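Local structure of endo-1,3-beta-glucanase, family GH16 (Zobellia galactanivorans, 4BPZ) at residues P138-I143 with P217-H222; F91-Y95 with V252-Q256; W193-M198 with E209-S213; H31-I35 with E123-Y127. The protein probably hydrolyses internal beta-1,3-linkages of glucans such as algal laminarin, this chain being the glycoside hydrolase family 16 domain of a longer protein. The protein carries 1 engineered substitution. Where two conformers were deposited one is given. Numbering follows the deposited sequence.

Interaction 1 is the most buried of the four and mixes aromatic and polar groups beside the glycan pocket. Interactions 2 and 3 touch it through the 217-222 loop: His222 N lies 2.8 Å from Phe93 O, and Tyr218 O lies 2.8 Å from Trp193 NE1. Interaction 2 is largely apolar and partly buried, joining strands 82-93 and 244-255 near the C-terminus. Interaction 3, farther out, depends on backbone hydrogen bonds within a hairpin and is solvent-exposed on one side. Interaction 4 joins two loop-rich segments with side-chain hydrogen bonds; it reaches the glycan through Glu123, whereas interaction 1 reaches it through the engineered Ser142.

Interaction 1 (P138-I143 with P217-H222); sequences PACGSI and PYNAPH. Engineered in segment 138-143: Ser142 (natural residue Glu).
In the beta-jelly-roll of this GH16 domain, the entry to strand 142-144, which lines the glycan pocket, packs against the loop leading into strand 222-230. Pro138, preceded by a cis peptide bond, opens a type I turn that Gly141 N closes onto Pro138 O at 3.0 Å. Gly141 then adopts phi 82°, psi 154°, and Ser142 and Ile143 are extended. Gly141 CA approaches Pro217 CA to 5.1 Å; a CB here would lie 2.8 Å from Pro217 CG, so the glycine lets the proline ring fit against the turn. That ring, C-gamma endo, brings Pro217 CB within 3.3 Å of Ala139 O and Pro217 CG within 3.5 Å of Gly141 CA. Tyr218 (chi1 m, chi2 -65°) reaches across to the strand, where its CE1 meets Ile143 CG1 at 3.5 Å; Ile143 takes the m,t rotamer. His222 (chi1 m, chi2 50°) points toward the turn, its CE1 3.8 Å from Cys140 O, while its ND1 donates weakly to Ala220 O at 3.3 Å. Engineered Ser142 (natural Glu, the first glutamate of the family's ExDxxE signature) has chi1 t, points away, and binds Thr116 O through OG. A water lies 2.9 Å from both Cys140 O and Pro217 O. The one direct hydrogen bond between the segments runs from Tyr218 OH to Ser142 O, 2.8 Å.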
loop_
_atom_site.group_PDB
_atom_site.type_symbol
_atom_site.label_atom_id
_atom_site.label_comp_id
_atom_site.label_asym_id
_atom_site.label_seq_id
_atom_site.Cartn_x
_atom_site.Cartn_y
_atom_site.Cartn_z
ATOM N N PRO A 138 13.642 1.685 8.196
ATOM C CA PRO A 138 12.956 0.381 8.020
ATOM C C PRO A 138 12.790 -0.388 9.366
ATOM O O PRO A 138 12.367 -1.550 9.347
ATOM C CB PRO A 138 13.921 -0.380 7.128
ATOM C CG PRO A 138 15.319 0.107 7.523
ATOM C CD PRO A 138 15.079 1.619 7.756
ATOM N N ALA A 139 13.126 0.270 10.503
ATOM C CA ALA A 139 13.079 -0.491 11.789
ATOM C C ALA A 139 11.675 -0.902 12.235
ATOM O O ALA A 139 11.521 -1.880 12.922
ATOM C CB ALA A 139 13.756 0.374 12.928
ATOM N N CYS A 140 10.666 -0.167 11.714
ATOM C CA CYS A 140 9.281 -0.525 12.014
ATOM C C CYS A 140 8.825 -1.729 11.194
ATOM O O CYS A 140 7.812 -2.345 11.540
ATOM C CB CYS A 140 8.372 0.638 11.677
ATOM S SG CYS A 140 8.524 1.317 9.983
ATOM N N GLY A 141 9.535 -2.074 10.127
ATOM C CA GLY A 141 9.142 -3.129 9.239
ATOM C C GLY A 141 8.108 -2.689 8.211
ATOM O O GLY A 141 7.269 -1.786 8.454
ATOM N N SER A 142 8.123 -3.400 7.101
ATOM C CA SER A 142 7.085 -3.255 6.128
ATOM C C SER A 142 6.958 -4.474 5.266
ATOM O O SER A 142 7.947 -5.190 5.020
ATOM C CB SER A 142 7.660 -2.217 5.287
ATOM O OG SER A 142 6.768 -1.912 4.220
ATOM N N ILE A 143 5.716 -4.765 4.882
ATOM C CA ILE A 143 5.381 -5.836 3.983
ATOM C C ILE A 143 4.709 -5.287 2.739
ATOM O O ILE A 143 3.690 -4.575 2.832
ATOM C CB ILE A 143 4.426 -6.782 4.618
ATOM C CG1 ILE A 143 4.972 -7.305 5.961
ATOM C CG2 ILE A 143 4.059 -7.995 3.697
ATOM C CD1 ILE A 143 4.014 -8.105 6.788
ATOM N N PRO A 217 10.792 -7.050 12.832
ATOM C CA PRO A 217 9.674 -6.221 13.315
ATOM C C PRO A 217 8.299 -6.719 12.887
ATOM O O PRO A 217 7.253 -5.867 12.880
ATOM C CB PRO A 217 10.015 -4.844 12.748
ATOM C CG PRO A 217 10.823 -5.174 11.502
ATOM C CD PRO A 217 11.592 -6.414 11.760
ATOM N N TYR A 218 8.123 -7.994 12.729
ATOM C CA TYR A 218 6.888 -8.584 12.218
ATOM C C TYR A 218 6.154 -9.371 13.295
ATOM O O TYR A 218 5.494 -10.356 13.047
ATOM C CB TYR A 218 7.138 -9.458 10.998
ATOM C CG TYR A 218 7.819 -8.702 9.850
ATOM C CD1 TYR A 218 7.162 -7.671 9.219
ATOM C CD2 TYR A 218 9.081 -9.019 9.407
ATOM C CE1 TYR A 218 7.739 -7.000 8.147
ATOM C CE2 TYR A 218 9.657 -8.354 8.361
ATOM C CZ TYR A 218 9.022 -7.360 7.712
ATOM O OH TYR A 218 9.578 -6.738 6.609
ATOM N N ASN A 219 6.266 -8.896 14.570
ATOM C CA ASN A 219 5.561 -9.533 15.720
ATOM C C ASN A 219 4.863 -8.497 16.551
ATOM O O ASN A 219 4.525 -8.747 17.728
ATOM C CB ASN A 219 6.531 -10.388 16.557
ATOM C CG ASN A 219 7.097 -11.503 15.679
ATOM O OD1 ASN A 219 6.444 -12.485 15.325
ATOM N ND2 ASN A 219 8.330 -11.244 15.268
ATOM N N ALA A 220 4.609 -7.327 15.981
ATOM C CA ALA A 220 3.962 -6.224 16.631
ATOM C C ALA A 220 2.990 -5.612 15.594
ATOM O O ALA A 220 3.065 -5.938 14.409
ATOM C CB ALA A 220 4.979 -5.212 17.107
ATOM N N PRO A 221 2.159 -4.657 15.971
ATOM C CA PRO A 221 1.067 -4.275 15.036
ATOM C C PRO A 221 1.566 -3.591 13.808
ATOM O O PRO A 221 2.501 -2.772 13.884
ATOM C CB PRO A 221 0.191 -3.326 15.868
ATOM C CG PRO A 221 0.344 -3.897 17.327
ATOM C CD PRO A 221 1.887 -4.150 17.355
ATOM N N HIS A 222 0.904 -3.860 12.706
ATOM C CA HIS A 222 1.085 -3.107 11.426
ATOM C C HIS A 222 -0.243 -2.554 11.012
ATOM O O HIS A 222 -1.295 -2.978 11.448
ATOM C CB HIS A 222 1.607 -4.066 10.312
ATOM C CG HIS A 222 3.056 -4.378 10.355
ATOM N ND1 HIS A 222 3.815 -4.802 11.384
ATOM C CD2 HIS A 222 3.852 -4.318 9.253
ATOM C CE1 HIS A 222 5.109 -4.908 10.930
ATOM N NE2 HIS A 222 5.111 -4.610 9.625
HETATM O O HOH W 1 6.903 -3.298 14.110
#

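Interaction 2 (F91-Y95 with V252-Q256); sequences FAFTY and VRIYQ
Residues 91-93 form a weakly bonded end of strand 82-93, after which the chain leaves through Thr94 and Tyr95; Tyr95 has phi 75°, psi 152°. Residues 252-255 are the extended end of strand 244-255. The backbones keep apart, their nearest CA atoms being those of Tyr95 and Gln256 at 6.7 Å, so side chains fill the space between them. Along 252-256, Val252 and Arg253 precede the contact, Arg253 forming a salt bridge with the calcium ligand Glu18. Ile254 (m,t) is the hub. Its CB points toward 91-95, its CD1 lies 3.7 Å from Phe93 CE1 over one face of that ring, and its CG2 makes a CH-pi contact 4.2 Å from the ring centroid, 17° off the normal. Ile254 CD1 also touches Phe91 CD2 at 4.0 Å. Phe93 takes chi1 p and Phe91 chi1 t, and both CB atoms point toward the second segment. Tyr255 turns away. Gln256 (chi1 m, chi2 t), the C-terminal residue, has its CB directed toward 91-95, and its side chain lies beside the backbone of Thr94 and Tyr95. Phe93 is bonded through its backbone to His222, and Ile254 to Val14 and Phe15, so the contact closes hydrophobic core between differently paired strands, as in the face-to-face layers of a beta-jelly-roll sandwich.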
loop_
_atom_site.group_PDB
_atom_site.type_symbol
_atom_site.label_atom_id
_atom_site.label_comp_id
_atom_site.label_asym_id
_atom_site.label_seq_id
_atom_site.Cartn_x
_atom_site.Cartn_y
_atom_site.Cartn_z
ATOM N N PHE A 91 -6.693 0.901 11.781
ATOM C CA PHE A 91 -6.839 -0.467 12.298
ATOM C C PHE A 91 -5.475 -1.011 12.175
ATOM O O PHE A 91 -4.946 -1.102 11.067
ATOM C CB PHE A 91 -7.811 -1.352 11.462
ATOM C CG PHE A 91 -7.907 -2.788 11.962
ATOM C CD1 PHE A 91 -8.652 -3.045 13.118
ATOM C CD2 PHE A 91 -7.241 -3.860 11.341
ATOM C CE1 PHE A 91 -8.815 -4.349 13.615
ATOM C CE2 PHE A 91 -7.373 -5.175 11.849
ATOM C CZ PHE A 91 -8.136 -5.389 12.989
ATOM N N ALA A 92 -4.932 -1.381 13.309
ATOM C CA ALA A 92 -3.604 -1.933 13.390
ATOM C C ALA A 92 -3.709 -3.351 13.931
ATOM O O ALA A 92 -4.547 -3.555 14.845
ATOM C CB ALA A 92 -2.689 -1.065 14.264
ATOM N N PHE A 93 -2.929 -4.284 13.480
ATOM C CA PHE A 93 -3.125 -5.688 13.818
ATOM C C PHE A 93 -1.798 -6.425 13.788
ATOM O O PHE A 93 -0.885 -6.009 13.036
ATOM C CB PHE A 93 -4.153 -6.351 12.895
ATOM C CG PHE A 93 -3.733 -6.350 11.477
ATOM C CD1 PHE A 93 -3.745 -5.178 10.696
ATOM C CD2 PHE A 93 -3.227 -7.502 10.864
ATOM C CE1 PHE A 93 -3.312 -5.111 9.392
ATOM C CE2 PHE A 93 -2.790 -7.431 9.487
ATOM C CZ PHE A 93 -2.811 -6.228 8.821
ATOM N N THR A 94 -1.745 -7.502 14.575
ATOM C CA THR A 94 -0.577 -8.392 14.593
ATOM C C THR A 94 -0.998 -9.753 14.214
ATOM O O THR A 94 -1.815 -10.378 14.912
ATOM C CB THR A 94 0.096 -8.459 15.972
ATOM O OG1 THR A 94 0.323 -7.099 16.363
ATOM C CG2 THR A 94 1.409 -9.217 15.908
ATOM N N TYR A 95 -0.464 -10.220 13.047
ATOM C CA TYR A 95 -0.805 -11.510 12.421
ATOM C C TYR A 95 -2.159 -11.433 11.771
ATOM O O TYR A 95 -3.048 -10.619 12.184
ATOM C CB TYR A 95 -0.665 -12.683 13.356
ATOM C CG TYR A 95 0.627 -12.746 14.137
ATOM C CD1 TYR A 95 1.847 -12.424 13.596
ATOM C CD2 TYR A 95 0.609 -13.102 15.466
ATOM C CE1 TYR A 95 3.021 -12.495 14.310
ATOM C CE2 TYR A 95 1.768 -13.224 16.233
ATOM C CZ TYR A 95 2.996 -12.890 15.630
ATOM O OH TYR A 95 4.120 -12.964 16.396
ATOM N N VAL A 252 -11.416 -4.820 1.013
ATOM C CA VAL A 252 -10.265 -5.185 1.916
ATOM C C VAL A 252 -10.876 -6.029 3.006
ATOM O O VAL A 252 -11.860 -5.579 3.627
ATOM C CB VAL A 252 -9.632 -3.910 2.515
ATOM C CG1 VAL A 252 -8.571 -4.268 3.553
ATOM C CG2 VAL A 252 -9.048 -3.049 1.410
ATOM N N ARG A 253 -10.302 -7.198 3.277
ATOM C CA ARG A 253 -10.762 -8.037 4.392
ATOM C C ARG A 253 -9.519 -8.483 5.177
ATOM O O ARG A 253 -8.527 -8.883 4.586
ATOM C CB ARG A 253 -11.514 -9.266 3.886
ATOM C CG ARG A 253 -12.812 -8.952 3.129
ATOM C CD ARG A 253 -13.353 -10.142 2.425
ATOM N NE ARG A 253 -14.551 -9.767 1.683
ATOM C CZ ARG A 253 -15.085 -10.503 0.720
ATOM N NH1 ARG A 253 -14.620 -11.679 0.427
ATOM N NH2 ARG A 253 -16.132 -9.987 0.072
ATOM N N ILE A 254 -9.637 -8.476 6.519
ATOM C CA ILE A 254 -8.558 -8.955 7.352
ATOM C C ILE A 254 -9.163 -9.959 8.345
ATOM O O ILE A 254 -10.144 -9.632 9.054
ATOM C CB ILE A 254 -7.828 -7.807 8.095
ATOM C CG1 ILE A 254 -7.381 -6.752 7.084
ATOM C CG2 ILE A 254 -6.727 -8.375 8.950
ATOM C CD1 ILE A 254 -6.632 -5.541 7.722
ATOM N N TYR A 255 -8.604 -11.142 8.386
ATOM C CA TYR A 255 -9.011 -12.176 9.248
ATOM C C TYR A 255 -7.871 -12.501 10.244
ATOM O O TYR A 255 -6.711 -12.434 9.893
ATOM C CB TYR A 255 -9.317 -13.467 8.462
ATOM C CG TYR A 255 -10.405 -13.354 7.455
ATOM C CD1 TYR A 255 -10.133 -12.917 6.174
ATOM C CD2 TYR A 255 -11.718 -13.687 7.779
ATOM C CE1 TYR A 255 -11.131 -12.803 5.191
ATOM C CE2 TYR A 255 -12.734 -13.601 6.815
ATOM C CZ TYR A 255 -12.431 -13.133 5.558
ATOM O OH TYR A 255 -13.441 -13.029 4.619
ATOM N N GLN A 256 -8.213 -12.996 11.422
ATOM C CA GLN A 256 -7.197 -13.541 12.322
ATOM C C GLN A 256 -7.534 -14.908 12.791
ATOM O O GLN A 256 -8.613 -15.389 12.503
ATOM C CB GLN A 256 -7.041 -12.585 13.529
ATOM C CG GLN A 256 -6.273 -11.343 13.127
ATOM C CD GLN A 256 -6.018 -10.368 14.251
ATOM O OE1 GLN A 256 -4.890 -9.782 14.352
ATOM N NE2 GLN A 256 -6.954 -10.142 15.102
ATOM O OXT GLN A 256 -6.633 -15.518 13.455
#

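Interaction 3 (W193-M198 with E209-S213); sequences WNASAM and ELKNS
Three backbone hydrogen bonds zip up the open end of the beta hairpin formed by strands 197-202 and 205-211. Met198 N donates to Leu210 O and Leu210 N to Met198 O, both at 2.9 Å, making Met198-Leu210 an antiparallel hydrogen-bonded pair (CA-CA 5.3 Å); beyond it Asn212 N donates to Ser196 O, also 2.9 Å. Ala197 and Lys211 are the intervening non-hydrogen-bonded pair, their CA atoms 4.4 Å apart. The turn before the strand is an Asx turn: Asn194 (chi1 p) accepts through OD1 from Ser196 N and Ala197 N, each 2.9 Å, while Asn194 N reaches Ala197 O at 2.9 Å. A water connects Ser196 O (2.8 Å), Asn212 O (2.8 Å) and Lys211 NZ (2.9 Å). Asn212 CB, at chi1 t, packs 3.3 Å from Ala195 O. Alongside, Trp193 NE1 is bonded to Tyr218 O, tying the turn to the 217-222 loop. The sheet face bearing Ala197 and Lys211 is the more exposed; the opposite one, bearing Met198 (m,t,m) and Leu210 (t,p), is covered by Phe160 of strand 155-163, and here Met198 CE meets Leu210 CD2 at 3.8 Å.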
loop_
_atom_site.group_PDB
_atom_site.type_symbol
_atom_site.label_atom_id
_atom_site.label_comp_id
_atom_site.label_asym_id
_atom_site.label_seq_id
_atom_site.Cartn_x
_atom_site.Cartn_y
_atom_site.Cartn_z
ATOM N N TRP A 193 0.078 -13.977 7.549
ATOM C CA TRP A 193 1.104 -13.572 8.454
ATOM C C TRP A 193 0.867 -14.205 9.813
ATOM O O TRP A 193 -0.190 -14.012 10.423
ATOM C CB TRP A 193 1.047 -12.052 8.567
ATOM C CG TRP A 193 1.909 -11.375 9.582
ATOM C CD1 TRP A 193 3.121 -11.802 10.161
ATOM C CD2 TRP A 193 1.661 -10.076 10.121
ATOM N NE1 TRP A 193 3.561 -10.876 11.027
ATOM C CE2 TRP A 193 2.723 -9.801 11.047
ATOM C CE3 TRP A 193 0.628 -9.101 9.952
ATOM C CZ2 TRP A 193 2.736 -8.623 11.782
ATOM C CZ3 TRP A 193 0.677 -7.939 10.687
ATOM C CH2 TRP A 193 1.724 -7.713 11.622
ATOM N N ASN A 194 1.869 -14.937 10.319
ATOM C CA ASN A 194 1.783 -15.457 11.708
ATOM C C ASN A 194 3.151 -15.471 12.284
ATOM O O ASN A 194 4.114 -14.893 11.711
ATOM C CB ASN A 194 1.029 -16.793 11.754
ATOM C CG ASN A 194 1.715 -17.864 10.941
ATOM O OD1 ASN A 194 2.945 -17.808 10.700
ATOM N ND2 ASN A 194 0.941 -18.901 10.533
ATOM N N ALA A 195 3.282 -15.996 13.498
ATOM C CA ALA A 195 4.593 -15.995 14.183
ATOM C C ALA A 195 5.639 -16.807 13.408
ATOM O O ALA A 195 6.833 -16.680 13.630
ATOM C CB ALA A 195 4.482 -16.514 15.605
ATOM N N SER A 196 5.189 -17.743 12.556
ATOM C CA SER A 196 6.076 -18.638 11.772
ATOM C C SER A 196 6.583 -18.002 10.461
ATOM O O SER A 196 7.736 -18.179 10.127
ATOM C CB SER A 196 5.302 -19.947 11.491
ATOM O OG SER A 196 5.013 -20.591 12.733
ATOM N N ALA A 197 5.680 -17.312 9.752
ATOM C CA ALA A 197 6.052 -16.898 8.374
ATOM C C ALA A 197 5.128 -15.833 7.913
ATOM O O ALA A 197 3.988 -15.638 8.408
ATOM C CB ALA A 197 5.955 -18.091 7.403
ATOM N N MET A 198 5.588 -15.132 6.868
ATOM C CA MET A 198 4.739 -14.222 6.067
ATOM C C MET A 198 4.726 -14.701 4.643
ATOM O O MET A 198 5.799 -14.877 4.046
ATOM C CB MET A 198 5.284 -12.850 6.144
ATOM C CG MET A 198 5.123 -12.288 7.539
ATOM S SD MET A 198 6.289 -11.071 7.978
ATOM C CE MET A 198 7.912 -11.876 8.011
ATOM N N GLU A 209 7.577 -16.068 0.375
ATOM C CA GLU A 209 7.435 -16.375 1.782
ATOM C C GLU A 209 8.698 -16.115 2.511
ATOM O O GLU A 209 9.754 -16.655 2.150
ATOM C CB GLU A 209 7.007 -17.857 1.937
ATOM C CG GLU A 209 7.064 -18.362 3.363
ATOM C CD GLU A 209 6.557 -19.751 3.507
ATOM O OE1 GLU A 209 5.964 -20.319 2.575
ATOM O OE2 GLU A 209 6.707 -20.331 4.612
ATOM N N LEU A 210 8.586 -15.363 3.594
ATOM C CA LEU A 210 9.687 -15.016 4.473
ATOM C C LEU A 210 9.466 -15.600 5.819
ATOM O O LEU A 210 8.396 -15.389 6.424
ATOM C CB LEU A 210 9.786 -13.488 4.581
ATOM C CG LEU A 210 10.910 -13.005 5.533
ATOM C CD1 LEU A 210 12.327 -13.474 5.105
ATOM C CD2 LEU A 210 10.850 -11.488 5.615
ATOM N N LYS A 211 10.401 -16.383 6.310
ATOM C CA LYS A 211 10.353 -16.894 7.673
ATOM C C LYS A 211 10.336 -15.769 8.682
ATOM O O LYS A 211 11.085 -14.812 8.565
ATOM C CB LYS A 211 11.581 -17.807 7.866
ATOM C CG LYS A 211 11.644 -18.398 9.233
ATOM C CD LYS A 211 12.905 -19.263 9.335
ATOM C CE LYS A 211 13.057 -19.811 10.718
ATOM N NZ LYS A 211 11.917 -20.727 11.032
ATOM N N ASN A 212 9.451 -15.873 9.673
ATOM C CA ASN A 212 9.412 -14.902 10.755
ATOM C C ASN A 212 10.301 -15.288 11.922
ATOM O O ASN A 212 10.679 -16.453 12.046
ATOM C CB ASN A 212 7.933 -14.727 11.201
ATOM C CG ASN A 212 7.665 -13.408 11.921
ATOM O OD1 ASN A 212 6.444 -13.154 12.261
ATOM N ND2 ASN A 212 8.590 -12.576 12.090
ATOM N N SER A 213 10.709 -14.341 12.734
ATOM C CA SER A 213 11.481 -14.626 13.920
ATOM C C SER A 213 11.291 -13.391 14.810
ATOM O O SER A 213 11.004 -12.254 14.376
ATOM C CB SER A 213 12.994 -14.854 13.639
ATOM O OG SER A 213 13.681 -13.640 13.487
HETATM O O HOH W 2 9.662 -19.090 11.890
#

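Interaction 4 (H31-I35 with E123-Y127); sequences HYQVI and ETGNY. With BGC (beta-D-glucopyranose), chain C.
Residues 31-33 are extended, continuing from strand 30-32, and the chain bends at Val34 (phi -132°, psi -23°). Facing them, Glu123 to Asn126 form a type II turn closed by Asn126 N to Glu123 O at 3.1 Å, with Gly125 at phi 74°, psi 12° in its third position. CA atoms pair as His31 with Tyr127 (6.5 Å) and Ile35 with Gly125 (5.8 Å). His31, chi1 t, points its ring at the turn and donates from NE2 to Gly125 O, 2.8 Å and nearly straight at 171°; Tyr127 CB lies over the ring face, 4.0 Å from its centroid, in a CH-pi contact. Gln33 (m,t) bends its amide toward Glu123: its NE2 donates to Glu123 OE2 at 2.8 Å and weakly to Thr124 O at 3.4 Å. Ile35 CG2 packs on Thr124 CG2 at 3.9 Å at the surface. One water joins Ile35 O (2.7 Å) to Thr124 O (2.8 Å), and another Val34 N (2.8 Å) to Gly125 O (3.3 Å). Glu123, in the glycan pocket, accepts through OE1 from O6 of the bound beta-D-glucopyranose at 2.7 Å, a sugar also held by Asn44. Arg86 forms a salt bridge with Glu123 OE2 and bonds Gln33 OE1. One carboxylate oxygen is therefore held by protein donors while the other is presented to the sugar, consistent with a carboxylate pre-oriented for substrate recognition.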
loop_
_atom_site.group_PDB
_atom_site.type_symbol
_atom_site.label_atom_id
_atom_site.label_comp_id
_atom_site.label_asym_id
_atom_site.label_seq_id
_atom_site.Cartn_x
_atom_site.Cartn_y
_atom_site.Cartn_z
ATOM N N HIS A 31 -7.673 6.633 7.080
ATOM C CA HIS A 31 -6.999 7.918 7.347
ATOM C C HIS A 31 -6.249 8.349 6.073
ATOM O O HIS A 31 -5.580 7.539 5.451
ATOM C CB HIS A 31 -5.972 7.647 8.465
ATOM C CG HIS A 31 -5.077 8.819 8.759
ATOM N ND1 HIS A 31 -5.490 9.921 9.418
ATOM C CD2 HIS A 31 -3.760 9.029 8.416
ATOM C CE1 HIS A 31 -4.480 10.787 9.509
ATOM N NE2 HIS A 31 -3.403 10.239 8.938
ATOM N N TYR A 32 -6.347 9.597 5.736
ATOM C CA TYR A 32 -5.579 10.147 4.601
ATOM C C TYR A 32 -4.265 10.704 5.045
ATOM O O TYR A 32 -4.193 11.454 6.032
ATOM C CB TYR A 32 -6.330 11.249 3.955
ATOM C CG TYR A 32 -7.520 10.828 3.143
ATOM C CD1 TYR A 32 -8.757 10.670 3.686
ATOM C CD2 TYR A 32 -7.311 10.516 1.776
ATOM C CE1 TYR A 32 -9.875 10.317 2.808
ATOM C CE2 TYR A 32 -8.314 10.125 0.970
ATOM C CZ TYR A 32 -9.568 10.149 1.416
ATOM O OH TYR A 32 -10.644 9.787 0.587
ATOM N N GLN A 33 -3.222 10.436 4.259
ATOM C CA GLN A 33 -1.976 11.195 4.387
ATOM C C GLN A 33 -1.957 12.224 3.332
ATOM O O GLN A 33 -2.135 11.975 2.121
ATOM C CB GLN A 33 -0.798 10.240 4.238
ATOM C CG GLN A 33 -0.666 9.329 5.432
ATOM C CD GLN A 33 0.614 8.482 5.339
ATOM O OE1 GLN A 33 0.666 7.397 4.738
ATOM N NE2 GLN A 33 1.721 9.001 5.947
ATOM N N VAL A 34 -1.639 13.455 3.736
ATOM C CA VAL A 34 -1.514 14.598 2.835
ATOM C C VAL A 34 -0.251 15.403 3.044
ATOM O O VAL A 34 0.212 16.115 2.158
ATOM C CB VAL A 34 -2.743 15.568 2.847
ATOM C CG1 VAL A 34 -4.043 14.770 2.674
ATOM C CG2 VAL A 34 -2.815 16.402 4.127
ATOM N N ILE A 35 0.339 15.325 4.248
ATOM C CA ILE A 35 1.551 16.118 4.576
ATOM C C ILE A 35 2.769 15.370 3.990
ATOM O O ILE A 35 3.004 14.209 4.364
ATOM C CB ILE A 35 1.742 16.255 6.075
ATOM C CG1 ILE A 35 0.565 17.036 6.708
ATOM C CG2 ILE A 35 3.063 16.972 6.377
ATOM C CD1 ILE A 35 0.526 16.822 8.235
ATOM N N GLU A 123 5.472 7.607 11.080
ATOM C CA GLU A 123 5.579 8.354 9.864
ATOM C C GLU A 123 4.813 9.634 9.950
ATOM O O GLU A 123 3.668 9.692 10.486
ATOM C CB GLU A 123 5.062 7.502 8.669
ATOM C CG GLU A 123 5.000 8.306 7.401
ATOM C CD GLU A 123 4.925 7.405 6.211
ATOM O OE1 GLU A 123 6.002 6.892 5.776
ATOM O OE2 GLU A 123 3.802 7.087 5.732
ATOM N N THR A 124 5.383 10.695 9.438
ATOM C CA THR A 124 4.753 11.983 9.433
ATOM C C THR A 124 3.311 11.942 8.932
ATOM O O THR A 124 3.073 11.457 7.871
ATOM C CB THR A 124 5.611 13.089 8.773
ATOM O OG1 THR A 124 6.819 13.141 9.597
ATOM C CG2 THR A 124 4.883 14.375 8.674
ATOM N N GLY A 125 2.383 12.521 9.709
ATOM C CA GLY A 125 0.995 12.655 9.200
ATOM C C GLY A 125 0.228 11.329 9.188
ATOM O O GLY A 125 -0.838 11.283 8.561
ATOM N N ASN A 126 0.740 10.288 9.823
ATOM C CA ASN A 126 0.032 9.030 9.888
ATOM C C ASN A 126 -0.988 9.026 11.041
ATOM O O ASN A 126 -1.195 10.023 11.709
ATOM C CB ASN A 126 0.978 7.824 9.920
ATOM C CG ASN A 126 1.504 7.480 11.269
ATOM O OD1 ASN A 126 2.096 6.362 11.415
ATOM N ND2 ASN A 126 1.310 8.278 12.260
ATOM N N TYR A 127 -1.690 7.935 11.256
ATOM C CA TYR A 127 -2.773 7.925 12.230
ATOM C C TYR A 127 -2.300 7.596 13.629
ATOM O O TYR A 127 -2.967 8.000 14.596
ATOM C CB TYR A 127 -3.775 6.876 11.747
ATOM C CG TYR A 127 -5.029 6.833 12.601
ATOM C CD1 TYR A 127 -5.919 7.917 12.704
ATOM C CD2 TYR A 127 -5.361 5.656 13.279
ATOM C CE1 TYR A 127 -7.070 7.840 13.539
ATOM C CE2 TYR A 127 -6.495 5.597 14.060
ATOM C CZ TYR A 127 -7.322 6.649 14.179
ATOM O OH TYR A 127 -8.503 6.580 14.959
HETATM C C2 BGC C . 10.926 4.486 1.070
HETATM C C3 BGC C . 11.524 4.904 2.377
HETATM C C4 BGC C . 10.399 5.382 3.369
HETATM C C5 BGC C . 9.318 4.280 3.501
HETATM C C6 BGC C . 8.098 4.699 4.294
HETATM C C1 BGC C . 9.807 3.446 1.342
HETATM O O2 BGC C . 11.937 3.940 0.270
HETATM O O3 BGC C . 12.379 6.012 2.104
HETATM O O4 BGC C . 10.863 5.570 4.700
HETATM O O5 BGC C . 8.814 4.011 2.163
HETATM O O6 BGC C . 7.372 5.761 3.716
HETATM O O HOH W 3 1.506 12.403 5.788
HETATM O O HOH W 4 -0.936 13.805 6.472
#